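Local coordinates for protein pullulanase (Bacillus acidopullulyticus, PDB 2WAN) that hydrolyses the alpha-1,6-glucosidic linkages of pullulan and, probably, the branch points of starch-type polysaccharides, at residues F443-N448 / V799-W804; S449-K454 / V471-D476; H439-S444 / D503-G508. All blocks are in the same frame, centred on the assembly; numbering follows the deposited sequence. Where two conformers were deposited one is given.

Contact 1 (F443-N448 / V799-W804); sequences FSIDAN and VNQFDW
The W804 indole grips F443 at two places, its backbone carbonyl and its ring. NE1 of W804 donates to the carbonyl O of F443 at 3.0 Å, with that oxygen almost in the indole plane, while the six-membered half of the same indole turns its edge to a face of the F443 ring. CZ2 of W804 comes 4.0 Å from CE1 of F443, toward the rim of that face, and the planes stand at 80°. With CG anti to its backbone N (chi1 -169°), the F443 ring also brings its own edge to the face of F802 in an offset edge-to-face pair. CA of F443 lies over that same F802 ring in a CH-pi contact, and the three residues make one aromatic cluster.

Beyond it the contact turns polar. OD1 of N448 accepts from the backbone N of W804 at 3.1 Å, and ND2 of N448 donates to OD1 of D803 at 2.9 Å, so the amide is held at both ends and its rotation is fixed. That D803 oxygen also bonds S805, at the start of helix 805-809. OD1 of D446 accepts from the backbone N of N448, two residues on, an Asx turn. OD2 of D446 sits 3.1 Å from CD of Q801, in contact with the amide without bonding it, and 3.9 Å from OD1 of D803, a pair of like charges that probably repel. Nearby, a water accepts from D446 N and donates to F802 O at 2.7 Å, bridging the two backbones. CG2 of I445 packs on CB of Q801.

The contact joins the connections that follow strands 435-438 and 773-777, first and last of the parallel barrel, beside the place where this (beta/alpha)8 fold closes.

Contact 2 (S449-K454 / V471-D476); sequences SGMKNK and VKTGID
S449 and T473 bring their backbones within 6.4 Å, CA to CA, and M451 and G474 pass a little farther apart, with G474 at a positive phi of 66°. The one hydrogen bond between the segments is short: OG1 of T473 donates to the carbonyl O of S449 at 2.7 Å, coming in at a C=O...donor angle of 158°. The T473 hydroxyl also bonds that of T465, while CG2 of T473 rests against the S449 oxygen at 3.4 Å.

The other touch is apolar. M451 bends at its last torsion, which swings CE over G474, 3.8 Å from the glycine N, and SD lies 3.7 Å from G474 CA. A CB on G474 would press tightly on that sulphur, and the positive phi also favours glycine.

Within 449-454, OG of S449 accepts from M451 N in an ST turn, and NZ of K454 donates to M451 O at 3.0 Å. The same two side chains bond back to the preceding residues, S449 to S444 O and K454 to D446 O.

The contact pins an irregular loop against the segment that runs into helix 474-481, inside the long connection that follows the first strand of the (beta/alpha)8 barrel.

Contact 3 (H439-S444 / D503-G508); sequences HVRDFS and DTYNWG
H439, at the N-cap of helix 440-444, turns the NE2 edge and one face of its imidazole to the 503-508 loop. NE2 donates to the carbonyl O of N506 at 3.0 Å in a nearly straight bond, approaching from above the carbonyl plane. At the ring's other nitrogen, ND1 weakly accepts from the backbone N of R441 and of D442, capping the helix. OH of Y505 stands over the centre of the imidazole, 3.7 Å above it; the two rings are near parallel but slid apart, meeting tip to tip.

R441 runs extended from CG to NE, laying CD 3.8 Å from CD2 of Y505. At its end NH1 bonds OD1 of D503 at 3.0 Å, a salt bridge that uses the anti lone pair of the carboxylate, while the D503 carbonyl O sits over a face of the guanidinium. NE has a second salt bridge, to D797. An alanine here would probably leave both D503 and D797 without this positive partner and open a gap beside the Y505 ring.

D442 follows, its carboxylate nearly coplanar with the Y505 ring (8°). OH of Y505 donates to the syn lone pair of OD1 at 2.7 Å; OD2 has R784 as a long, weak ion partner.

Residues 505-508 open the YNWGYDP signature of type I pullulanases, and the bonds from 503-508 all meet side chains of 439-444: an imidazole, a guanidinium and a carboxylate. The phenol bond would probably ease the burial of the D442 charge.

Helix 440-444 is the common piece: contacts 1 and 3 share F443 and S444, and their centres are about 10 Å apart. D442, the residue that takes the tyrosine bond in contact 3, also offers its backbone O to F802 N of contact 1 at 2.8 Å. The centre of contact 2 is about 10 Å from that of contact 1 and about 15 Å from that of contact 3; W804 CH2 packs 3.4 Å from G474 N. The helix follows the C-terminal end of strand 435-438, the barrel side that carries the active site in alpha-amylase-type enzymes. A glycerol, probably from the crystallisation liquor, lies about 5 Å from the Y505 side chain, and one lies about 6 Å from that of Q801.

Contact 1 (F443-N448 / V799-W804)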
ATOM      1  N   PHE A 443     -20.013  12.215  -4.899  1.00 10.58           N
ATOM      2  CA  PHE A 443     -21.227  11.697  -4.251  1.00  9.75           C
ATOM      3  C   PHE A 443     -22.436  12.620  -4.386  1.00  8.93           C
ATOM      4  O   PHE A 443     -23.561  12.139  -4.583  1.00 11.16           O
ATOM      5  CB  PHE A 443     -20.930  11.434  -2.771  1.00  9.27           C
ATOM      6  CG  PHE A 443     -22.004  10.656  -2.066  1.00  9.47           C
ATOM      7  CD1 PHE A 443     -22.303   9.353  -2.464  1.00 10.07           C
ATOM      8  CD2 PHE A 443     -22.723  11.234  -1.004  1.00 12.77           C
ATOM      9  CE1 PHE A 443     -23.295   8.616  -1.806  1.00 11.21           C
ATOM     10  CE2 PHE A 443     -23.721  10.498  -0.333  1.00 10.30           C
ATOM     11  CZ  PHE A 443     -24.014   9.201  -0.755  1.00 10.66           C
ATOM     12  N   SER A 444     -22.206  13.935  -4.305  1.00  9.77           N
ATOM     13  CA  SER A 444     -23.329  14.872  -4.160  1.00  9.32           C
ATOM     14  C   SER A 444     -23.270  16.128  -5.050  1.00 10.03           C
ATOM     15  O   SER A 444     -24.174  16.955  -5.006  1.00 10.59           O
ATOM     16  CB  SER A 444     -23.405  15.309  -2.685  1.00  9.97           C
ATOM     17  OG  SER A 444     -22.220  16.021  -2.338  1.00  9.54           O
ATOM     18  N   ILE A 445     -22.230  16.271  -5.862  1.00  9.43           N
ATOM     19  CA  ILE A 445     -22.030  17.528  -6.612  1.00 11.44           C
ATOM     20  C   ILE A 445     -23.094  17.800  -7.694  1.00 12.27           C
ATOM     21  O   ILE A 445     -23.367  18.964  -8.018  1.00 13.19           O
ATOM     22  CB  ILE A 445     -20.617  17.587  -7.240  1.00 12.29           C
ATOM     23  CG1 ILE A 445     -20.263  18.999  -7.750  1.00 11.83           C
ATOM     24  CG2 ILE A 445     -20.474  16.559  -8.397  1.00 10.26           C
ATOM     25  CD1 ILE A 445     -20.217  20.082  -6.672  1.00 12.42           C
ATOM     26  N   ASP A 446     -23.678  16.740  -8.256  1.00 11.90           N
ATOM     27  CA  ASP A 446     -24.636  16.910  -9.379  1.00 11.11           C
ATOM     28  C   ASP A 446     -25.824  17.756  -8.929  1.00 13.81           C
ATOM     29  O   ASP A 446     -26.341  17.574  -7.836  1.00 10.80           O
ATOM     30  CB  ASP A 446     -25.107  15.541  -9.878  1.00 12.61           C
ATOM     31  CG  ASP A 446     -25.729  15.588 -11.288  1.00 13.27           C
ATOM     32  OD1 ASP A 446     -26.586  16.454 -11.578  1.00 14.48           O
ATOM     33  OD2 ASP A 446     -25.370  14.700 -12.103  1.00 12.53           O
ATOM     34  N   ALA A 447     -26.258  18.687  -9.779  1.00 12.68           N
ATOM     35  CA  ALA A 447     -27.460  19.471  -9.499  1.00 13.81           C
ATOM     36  C   ALA A 447     -28.685  18.606  -9.192  1.00 13.15           C
ATOM     37  O   ALA A 447     -29.631  19.069  -8.529  1.00 14.97           O
ATOM     38  CB  ALA A 447     -27.775  20.385 -10.678  1.00 14.85           C
ATOM     39  N   ASN A 448     -28.673  17.361  -9.677  1.00 12.55           N
ATOM     40  CA  ASN A 448     -29.797  16.450  -9.467  1.00 12.00           C
ATOM     41  C   ASN A 448     -29.704  15.583  -8.187  1.00 13.19           C
ATOM     42  O   ASN A 448     -30.535  14.711  -7.980  1.00 12.94           O
ATOM     43  CB  ASN A 448     -30.044  15.579 -10.726  1.00 11.87           C
ATOM     44  CG  ASN A 448     -28.955  14.528 -10.984  1.00 11.41           C
ATOM     45  OD1 ASN A 448     -28.218  14.111 -10.086  1.00 11.91           O
ATOM     46  ND2 ASN A 448     -28.904  14.042 -12.234  1.00 13.09           N
ATOM     47  N   VAL A 799     -17.641  14.015 -15.893  1.00 11.75           N
ATOM     48  CA  VAL A 799     -17.068  12.661 -16.004  1.00 13.12           C
ATOM     49  C   VAL A 799     -17.345  11.832 -14.735  1.00 12.92           C
ATOM     50  O   VAL A 799     -17.900  10.730 -14.808  1.00 11.52           O
ATOM     51  CB  VAL A 799     -15.549  12.720 -16.312  1.00 11.82           C
ATOM     52  CG1 VAL A 799     -14.912  11.344 -16.286  1.00 11.19           C
ATOM     53  CG2 VAL A 799     -15.310  13.406 -17.705  1.00 18.66           C
ATOM     54  N   ASN A 800     -16.991  12.388 -13.578  1.00 12.53           N
ATOM     55  CA  ASN A 800     -16.959  11.626 -12.314  1.00 11.58           C
ATOM     56  C   ASN A 800     -18.185  11.639 -11.409  1.00 12.19           C
ATOM     57  O   ASN A 800     -18.302  10.786 -10.519  1.00 11.48           O
ATOM     58  CB  ASN A 800     -15.764  12.107 -11.471  1.00 12.08           C
ATOM     59  CG  ASN A 800     -14.445  11.633 -12.015  1.00 13.56           C
ATOM     60  OD1 ASN A 800     -14.176  10.434 -12.042  1.00 15.15           O
ATOM     61  ND2 ASN A 800     -13.599  12.571 -12.436  1.00 14.40           N
ATOM     62  N   GLN A 801     -19.090  12.595 -11.576  1.00 11.19           N
ATOM     63  CA  GLN A 801     -20.140  12.749 -10.562  1.00 11.27           C
ATOM     64  C   GLN A 801     -21.080  11.552 -10.488  1.00 12.37           C
ATOM     65  O   GLN A 801     -21.213  10.776 -11.468  1.00 12.22           O
ATOM     66  CB  GLN A 801     -20.957  14.014 -10.815  1.00  9.76           C
ATOM     67  CG  GLN A 801     -21.950  13.890 -12.003  1.00 10.93           C
ATOM     68  CD  GLN A 801     -22.328  15.248 -12.573  1.00 14.20           C
ATOM     69  OE1 GLN A 801     -22.298  16.247 -11.856  1.00 13.88           O
ATOM     70  NE2 GLN A 801     -22.703  15.285 -13.865  1.00 13.10           N
ATOM     71  N   PHE A 802     -21.716  11.391  -9.326  1.00  9.85           N
ATOM     72  CA  PHE A 802     -22.910  10.550  -9.238  1.00 10.57           C
ATOM     73  C   PHE A 802     -24.050  11.316  -9.928  1.00 10.28           C
ATOM     74  O   PHE A 802     -24.533  12.338  -9.420  1.00 12.62           O
ATOM     75  CB  PHE A 802     -23.260  10.243  -7.774  1.00  9.33           C
ATOM     76  CG  PHE A 802     -22.432   9.143  -7.152  1.00 11.39           C
ATOM     77  CD1 PHE A 802     -21.072   8.994  -7.445  1.00 16.95           C
ATOM     78  CD2 PHE A 802     -23.025   8.274  -6.241  1.00 12.64           C
ATOM     79  CE1 PHE A 802     -20.312   7.959  -6.845  1.00 17.34           C
ATOM     80  CE2 PHE A 802     -22.278   7.256  -5.632  1.00 14.65           C
ATOM     81  CZ  PHE A 802     -20.931   7.099  -5.933  1.00 16.23           C
ATOM     82  N   ASP A 803     -24.444  10.838 -11.116  1.00  8.98           N
ATOM     83  CA  ASP A 803     -25.569  11.383 -11.842  1.00 12.15           C
ATOM     84  C   ASP A 803     -26.755  10.558 -11.358  1.00 11.91           C
ATOM     85  O   ASP A 803     -26.938   9.401 -11.777  1.00 11.86           O
ATOM     86  CB  ASP A 803     -25.337  11.229 -13.360  1.00 11.08           C
ATOM     87  CG  ASP A 803     -26.597  11.494 -14.180  1.00 13.15           C
ATOM     88  OD1 ASP A 803     -27.632  11.867 -13.605  1.00 11.27           O
ATOM     89  OD2 ASP A 803     -26.550  11.329 -15.417  1.00 13.97           O
ATOM     90  N   TRP A 804     -27.531  11.133 -10.434  1.00 11.31           N
ATOM     91  CA  TRP A 804     -28.567  10.371  -9.742  1.00 11.42           C
ATOM     92  C   TRP A 804     -29.783  10.047 -10.611  1.00 10.77           C
ATOM     93  O   TRP A 804     -30.574   9.190 -10.250  1.00 11.47           O
ATOM     94  CB  TRP A 804     -28.979  11.079  -8.440  1.00  9.70           C
ATOM     95  CG  TRP A 804     -27.865  11.086  -7.404  1.00  9.44           C
ATOM     96  CD1 TRP A 804     -26.869  12.019  -7.264  1.00  9.16           C
ATOM     97  CD2 TRP A 804     -27.619  10.090  -6.391  1.00 11.86           C
ATOM     98  NE1 TRP A 804     -26.051  11.685  -6.204  1.00 12.22           N
ATOM     99  CE2 TRP A 804     -26.486  10.511  -5.654  1.00  9.77           C
ATOM    100  CE3 TRP A 804     -28.252   8.885  -6.037  1.00 10.98           C
ATOM    101  CZ2 TRP A 804     -25.961   9.769  -4.577  1.00 10.51           C
ATOM    102  CZ3 TRP A 804     -27.732   8.141  -4.954  1.00 10.89           C
ATOM    103  CH2 TRP A 804     -26.602   8.596  -4.236  1.00  8.33           C
TER
HETATM  104  O   HOH W   1     -23.672  13.888  -7.378  1.00 11.61           O

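Contact 2 (S449-K454 / V471-D476)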
ATOM      1  N   SER A 449     -28.709  15.846  -7.340  1.00 12.54           N
ATOM      2  CA  SER A 449     -28.386  14.923  -6.227  1.00 11.07           C
ATOM      3  C   SER A 449     -29.359  15.023  -5.055  1.00 12.67           C
ATOM      4  O   SER A 449     -29.427  14.108  -4.234  1.00 12.65           O
ATOM      5  CB  SER A 449     -26.946  15.139  -5.720  1.00 10.52           C
ATOM      6  OG  SER A 449     -26.908  16.258  -4.841  1.00 10.86           O
ATOM      7  N   GLY A 450     -30.102  16.132  -4.974  1.00 11.71           N
ATOM      8  CA  GLY A 450     -31.031  16.365  -3.858  1.00 11.00           C
ATOM      9  C   GLY A 450     -30.415  16.779  -2.530  1.00 11.52           C
ATOM     10  O   GLY A 450     -31.143  17.050  -1.561  1.00 13.24           O
ATOM     11  N   MET A 451     -29.087  16.814  -2.492  1.00 12.32           N
ATOM     12  CA  MET A 451     -28.333  17.240  -1.312  1.00 11.26           C
ATOM     13  C   MET A 451     -27.961  18.713  -1.450  1.00 13.31           C
ATOM     14  O   MET A 451     -27.584  19.172  -2.544  1.00 13.98           O
ATOM     15  CB  MET A 451     -27.092  16.355  -1.150  1.00 10.90           C
ATOM     16  CG  MET A 451     -27.428  14.986  -0.541  1.00 10.27           C
ATOM     17  SD  MET A 451     -26.157  13.735  -0.738  1.00 11.96           S
ATOM     18  CE  MET A 451     -26.392  13.281  -2.464  1.00  7.90           C
ATOM     19  N   LYS A 452     -28.063  19.444  -0.339  1.00 13.25           N
ATOM     20  CA  LYS A 452     -27.782  20.894  -0.312  1.00 15.31           C
ATOM     21  C   LYS A 452     -26.289  21.208  -0.309  1.00 14.00           C
ATOM     22  O   LYS A 452     -25.822  22.100  -1.021  1.00 16.28           O
ATOM     23  CB  LYS A 452     -28.441  21.537   0.922  1.00 15.90           C
ATOM     24  CG  LYS A 452     -29.962  21.653   0.827  1.00 22.55           C
ATOM     25  CD  LYS A 452     -30.536  22.306   2.091  1.00 35.03           C
ATOM     26  CE  LYS A 452     -32.046  22.524   1.976  1.00 41.95           C
ATOM     27  NZ  LYS A 452     -32.809  21.240   2.025  1.00 48.27           N
ATOM     28  N   ASN A 453     -25.530  20.460   0.490  1.00 13.28           N
ATOM     29  CA  ASN A 453     -24.092  20.718   0.659  1.00 11.16           C
ATOM     30  C   ASN A 453     -23.318  20.023  -0.439  1.00 12.40           C
ATOM     31  O   ASN A 453     -22.559  19.085  -0.192  1.00 13.19           O
ATOM     32  CB  ASN A 453     -23.621  20.219   2.037  1.00  8.70           C
ATOM     33  CG  ASN A 453     -24.199  21.050   3.174  1.00 16.78           C
ATOM     34  OD1 ASN A 453     -23.738  22.161   3.424  1.00 16.51           O
ATOM     35  ND2 ASN A 453     -25.204  20.513   3.868  1.00 18.02           N
ATOM     36  N   LYS A 454     -23.526  20.481  -1.667  1.00 12.32           N
ATOM     37  CA  LYS A 454     -23.025  19.760  -2.836  1.00 10.46           C
ATOM     38  C   LYS A 454     -21.509  19.732  -2.889  1.00 11.04           C
ATOM     39  O   LYS A 454     -20.849  20.770  -2.789  1.00 13.64           O
ATOM     40  CB  LYS A 454     -23.613  20.345  -4.117  1.00 14.56           C
ATOM     41  CG  LYS A 454     -25.091  20.091  -4.216  1.00 11.71           C
ATOM     42  CD  LYS A 454     -25.605  20.483  -5.597  1.00 16.82           C
ATOM     43  CE  LYS A 454     -27.103  20.534  -5.616  1.00 18.47           C
ATOM     44  NZ  LYS A 454     -27.664  19.185  -5.542  1.00 19.41           N
ATOM     45  N   VAL A 471     -36.374   9.142  -6.525  1.00 11.67           N
ATOM     46  CA  VAL A 471     -35.418   8.163  -5.980  1.00 11.29           C
ATOM     47  C   VAL A 471     -34.760   8.710  -4.708  1.00 11.10           C
ATOM     48  O   VAL A 471     -34.505   9.903  -4.598  1.00 11.09           O
ATOM     49  CB  VAL A 471     -34.299   7.732  -6.980  1.00 11.10           C
ATOM     50  CG1 VAL A 471     -34.879   6.916  -8.153  1.00 12.90           C
ATOM     51  CG2 VAL A 471     -33.463   8.932  -7.472  1.00 14.54           C
ATOM     52  N   LYS A 472     -34.477   7.827  -3.757  1.00 10.48           N
ATOM     53  CA  LYS A 472     -33.682   8.217  -2.599  1.00  9.64           C
ATOM     54  C   LYS A 472     -32.253   8.439  -3.040  1.00  8.79           C
ATOM     55  O   LYS A 472     -31.705   7.659  -3.831  1.00 11.78           O
ATOM     56  CB  LYS A 472     -33.724   7.133  -1.522  1.00 11.89           C
ATOM     57  CG  LYS A 472     -35.134   6.889  -0.976  1.00 14.69           C
ATOM     58  CD  LYS A 472     -35.157   5.795   0.089  1.00 20.03           C
ATOM     59  CE  LYS A 472     -36.561   5.656   0.670  1.00 27.20           C
ATOM     60  NZ  LYS A 472     -36.584   4.681   1.788  1.00 30.89           N
ATOM     61  N   THR A 473     -31.639   9.512  -2.538  1.00 10.11           N
ATOM     62  CA  THR A 473     -30.239   9.776  -2.822  1.00  9.34           C
ATOM     63  C   THR A 473     -29.478   9.856  -1.500  1.00 10.41           C
ATOM     64  O   THR A 473     -30.072   9.755  -0.409  1.00 10.49           O
ATOM     65  CB  THR A 473     -30.047  11.116  -3.562  1.00 10.12           C
ATOM     66  OG1 THR A 473     -30.549  12.184  -2.751  1.00 12.36           O
ATOM     67  CG2 THR A 473     -30.818  11.131  -4.925  1.00 11.23           C
ATOM     68  N   GLY A 474     -28.164  10.053  -1.591  1.00  9.88           N
ATOM     69  CA  GLY A 474     -27.400  10.317  -0.371  1.00  9.01           C
ATOM     70  C   GLY A 474     -27.375   9.111   0.564  1.00 10.34           C
ATOM     71  O   GLY A 474     -27.434   7.948   0.131  1.00  9.51           O
ATOM     72  N   ILE A 475     -27.289   9.387   1.860  1.00  8.94           N
ATOM     73  CA  ILE A 475     -27.246   8.336   2.872  0.50  8.27           C
ATOM     74  C   ILE A 475     -28.473   7.413   2.833  1.00  9.50           C
ATOM     75  O   ILE A 475     -28.376   6.220   3.121  1.00 11.35           O
ATOM     76  CB  ILE A 475     -27.073   8.942   4.290  0.50  8.08           C
ATOM     77  CG1 ILE A 475     -26.616   7.863   5.270  0.50  4.67           C
ATOM     78  CG2 ILE A 475     -28.352   9.683   4.758  0.50  8.82           C
ATOM     79  CD1 ILE A 475     -26.061   8.452   6.555  0.50 11.43           C
ATOM     80  N   ASP A 476     -29.642   7.971   2.483  1.00  8.98           N
ATOM     81  CA  ASP A 476     -30.847   7.138   2.364  1.00 10.41           C
ATOM     82  C   ASP A 476     -30.698   6.102   1.245  1.00  9.32           C
ATOM     83  O   ASP A 476     -31.218   4.982   1.353  1.00 10.24           O
ATOM     84  CB  ASP A 476     -32.088   7.998   2.126  1.00 11.52           C
ATOM     85  CG  ASP A 476     -32.558   8.724   3.389  1.00 14.74           C
ATOM     86  OD1 ASP A 476     -31.903   8.597   4.453  1.00 12.77           O
ATOM     87  OD2 ASP A 476     -33.585   9.416   3.300  1.00 13.63           O
TER

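Contact 3 (H439-S444 / D503-G508)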
ATOM      1  N   HIS A 439     -16.023   9.031  -3.724  1.00 10.22           N
ATOM      2  CA  HIS A 439     -15.324  10.320  -3.601  1.00  8.45           C
ATOM      3  C   HIS A 439     -16.284  11.362  -3.027  1.00  9.24           C
ATOM      4  O   HIS A 439     -17.441  11.422  -3.445  1.00  9.39           O
ATOM      5  CB  HIS A 439     -14.863  10.701  -5.012  1.00 10.34           C
ATOM      6  CG  HIS A 439     -13.998  11.921  -5.091  1.00 11.16           C
ATOM      7  ND1 HIS A 439     -14.512  13.207  -5.073  1.00  9.38           N
ATOM      8  CD2 HIS A 439     -12.665  12.051  -5.272  1.00 11.62           C
ATOM      9  CE1 HIS A 439     -13.521  14.072  -5.204  1.00 13.84           C
ATOM     10  NE2 HIS A 439     -12.393  13.397  -5.336  1.00 11.72           N
ATOM     11  N   VAL A 440     -15.828  12.158  -2.052  1.00  7.67           N
ATOM     12  CA  VAL A 440     -16.733  13.124  -1.389  1.00  8.80           C
ATOM     13  C   VAL A 440     -17.381  14.113  -2.368  1.00  8.56           C
ATOM     14  O   VAL A 440     -18.577  14.450  -2.213  1.00 11.74           O
ATOM     15  CB  VAL A 440     -16.004  13.886  -0.249  1.00  8.78           C
ATOM     16  CG1 VAL A 440     -16.910  14.949   0.376  1.00 12.37           C
ATOM     17  CG2 VAL A 440     -15.540  12.885   0.853  1.00  9.90           C
ATOM     18  N   ARG A 441     -16.623  14.602  -3.357  1.00  9.25           N
ATOM     19  CA  ARG A 441     -17.225  15.522  -4.318  1.00 10.00           C
ATOM     20  C   ARG A 441     -18.208  14.766  -5.237  1.00 10.72           C
ATOM     21  O   ARG A 441     -19.370  15.175  -5.385  1.00 10.89           O
ATOM     22  CB  ARG A 441     -16.167  16.234  -5.143  1.00  9.72           C
ATOM     23  CG  ARG A 441     -16.765  17.303  -6.060  1.00 12.76           C
ATOM     24  CD  ARG A 441     -15.696  18.114  -6.792  1.00 12.73           C
ATOM     25  NE  ARG A 441     -16.312  19.068  -7.727  1.00 10.40           N
ATOM     26  CZ  ARG A 441     -16.745  20.292  -7.407  1.00 15.57           C
ATOM     27  NH1 ARG A 441     -16.634  20.764  -6.156  1.00 13.24           N
ATOM     28  NH2 ARG A 441     -17.299  21.063  -8.351  1.00 14.16           N
ATOM     29  N   ASP A 442     -17.771  13.639  -5.804  1.00  9.65           N
ATOM     30  CA  ASP A 442     -18.636  12.906  -6.765  1.00 11.09           C
ATOM     31  C   ASP A 442     -19.999  12.587  -6.179  1.00 10.87           C
ATOM     32  O   ASP A 442     -21.028  12.637  -6.874  1.00  9.72           O
ATOM     33  CB  ASP A 442     -18.055  11.546  -7.161  1.00 11.03           C
ATOM     34  CG  ASP A 442     -16.732  11.621  -7.867  1.00 12.93           C
ATOM     35  OD1 ASP A 442     -16.225  12.715  -8.158  1.00 12.15           O
ATOM     36  OD2 ASP A 442     -16.186  10.529  -8.140  1.00 10.93           O
ATOM     37  N   PHE A 443     -20.013  12.215  -4.899  1.00 10.58           N
ATOM     38  CA  PHE A 443     -21.227  11.697  -4.251  1.00  9.75           C
ATOM     39  C   PHE A 443     -22.436  12.620  -4.386  1.00  8.93           C
ATOM     40  O   PHE A 443     -23.561  12.139  -4.583  1.00 11.16           O
ATOM     41  CB  PHE A 443     -20.930  11.434  -2.771  1.00  9.27           C
ATOM     42  CG  PHE A 443     -22.004  10.656  -2.066  1.00  9.47           C
ATOM     43  CD1 PHE A 443     -22.303   9.353  -2.464  1.00 10.07           C
ATOM     44  CD2 PHE A 443     -22.723  11.234  -1.004  1.00 12.77           C
ATOM     45  CE1 PHE A 443     -23.295   8.616  -1.806  1.00 11.21           C
ATOM     46  CE2 PHE A 443     -23.721  10.498  -0.333  1.00 10.30           C
ATOM     47  CZ  PHE A 443     -24.014   9.201  -0.755  1.00 10.66           C
ATOM     48  N   SER A 444     -22.206  13.935  -4.305  1.00  9.77           N
ATOM     49  CA  SER A 444     -23.329  14.872  -4.160  1.00  9.32           C
ATOM     50  C   SER A 444     -23.270  16.128  -5.050  1.00 10.03           C
ATOM     51  O   SER A 444     -24.174  16.955  -5.006  1.00 10.59           O
ATOM     52  CB  SER A 444     -23.405  15.309  -2.685  1.00  9.97           C
ATOM     53  OG  SER A 444     -22.220  16.021  -2.338  1.00  9.54           O
ATOM     54  N   ASP A 503     -13.512  24.306  -5.968  1.00 20.39           N
ATOM     55  CA  ASP A 503     -14.298  23.502  -6.899  1.00 23.88           C
ATOM     56  C   ASP A 503     -13.499  22.931  -8.073  1.00 21.54           C
ATOM     57  O   ASP A 503     -14.082  22.372  -9.009  1.00 23.54           O
ATOM     58  CB  ASP A 503     -15.545  24.264  -7.364  1.00 22.08           C
ATOM     59  CG  ASP A 503     -16.467  24.617  -6.209  1.00 30.86           C
ATOM     60  OD1 ASP A 503     -16.888  23.698  -5.458  1.00 29.30           O
ATOM     61  OD2 ASP A 503     -16.762  25.819  -6.040  1.00 31.39           O
ATOM     62  N   THR A 504     -12.174  23.048  -8.035  1.00 20.72           N
ATOM     63  CA  THR A 504     -11.386  22.293  -8.996  1.00 21.27           C
ATOM     64  C   THR A 504     -11.484  20.823  -8.588  1.00 21.33           C
ATOM     65  O   THR A 504     -11.824  20.515  -7.437  1.00 22.73           O
ATOM     66  CB  THR A 504      -9.930  22.785  -9.145  1.00 24.86           C
ATOM     67  OG1 THR A 504      -9.266  22.731  -7.884  1.00 26.76           O
ATOM     68  CG2 THR A 504      -9.888  24.224  -9.692  1.00 26.66           C
ATOM     69  N   TYR A 505     -11.236  19.929  -9.537  1.00 18.88           N
ATOM     70  CA  TYR A 505     -11.440  18.503  -9.308  1.00 17.57           C
ATOM     71  C   TYR A 505     -10.134  17.737  -9.124  1.00 15.91           C
ATOM     72  O   TYR A 505      -9.272  17.796  -9.982  1.00 15.01           O
ATOM     73  CB  TYR A 505     -12.212  17.881 -10.490  1.00 16.89           C
ATOM     74  CG  TYR A 505     -12.607  16.469 -10.133  1.00 15.77           C
ATOM     75  CD1 TYR A 505     -11.746  15.384 -10.373  1.00 12.99           C
ATOM     76  CD2 TYR A 505     -13.804  16.235  -9.463  1.00 11.06           C
ATOM     77  CE1 TYR A 505     -12.093  14.092  -9.980  1.00 12.75           C
ATOM     78  CE2 TYR A 505     -14.162  14.948  -9.055  1.00  9.46           C
ATOM     79  CZ  TYR A 505     -13.316  13.893  -9.316  1.00 13.16           C
ATOM     80  OH  TYR A 505     -13.685  12.630  -8.914  1.00 15.34           O
ATOM     81  N   ASN A 506     -10.009  16.947  -8.056  1.00 14.68           N
ATOM     82  CA  ASN A 506      -8.925  15.969  -7.998  1.00 13.93           C
ATOM     83  C   ASN A 506      -9.277  14.774  -7.109  1.00 14.65           C
ATOM     84  O   ASN A 506      -9.953  14.929  -6.085  1.00 11.40           O
ATOM     85  CB  ASN A 506      -7.611  16.610  -7.507  1.00 16.37           C
ATOM     86  CG  ASN A 506      -6.369  15.830  -7.937  1.00 18.76           C
ATOM     87  OD1 ASN A 506      -6.008  14.798  -7.345  1.00 17.35           O
ATOM     88  ND2 ASN A 506      -5.685  16.347  -8.964  1.00 18.11           N
ATOM     89  N   TRP A 507      -8.795  13.591  -7.476  1.00 13.54           N
ATOM     90  CA  TRP A 507      -8.938  12.417  -6.598  1.00 13.54           C
ATOM     91  C   TRP A 507      -8.237  12.571  -5.248  1.00 14.58           C
ATOM     92  O   TRP A 507      -8.718  12.032  -4.251  1.00 13.50           O
ATOM     93  CB  TRP A 507      -8.396  11.139  -7.236  1.00 14.41           C
ATOM     94  CG  TRP A 507      -9.261  10.522  -8.287  1.00 11.13           C
ATOM     95  CD1 TRP A 507     -10.584  10.781  -8.536  1.00 14.72           C
ATOM     96  CD2 TRP A 507      -8.866   9.504  -9.206  1.00 12.07           C
ATOM     97  NE1 TRP A 507     -11.025  10.006  -9.577  1.00 14.57           N
ATOM     98  CE2 TRP A 507      -9.996   9.201  -9.999  1.00 12.95           C
ATOM     99  CE3 TRP A 507      -7.659   8.824  -9.450  1.00 14.14           C
ATOM    100  CZ2 TRP A 507      -9.954   8.258 -11.038  1.00 15.10           C
ATOM    101  CZ3 TRP A 507      -7.620   7.873 -10.481  1.00 16.82           C
ATOM    102  CH2 TRP A 507      -8.762   7.605 -11.261  1.00 16.27           C
ATOM    103  N   GLY A 508      -7.088  13.249  -5.233  1.00 12.79           N
ATOM    104  CA  GLY A 508      -6.360  13.492  -3.990  1.00 15.08           C
ATOM    105  C   GLY A 508      -5.190  12.580  -3.670  1.00 13.78           C
ATOM    106  O   GLY A 508      -4.833  12.421  -2.486  1.00 11.86           O
TER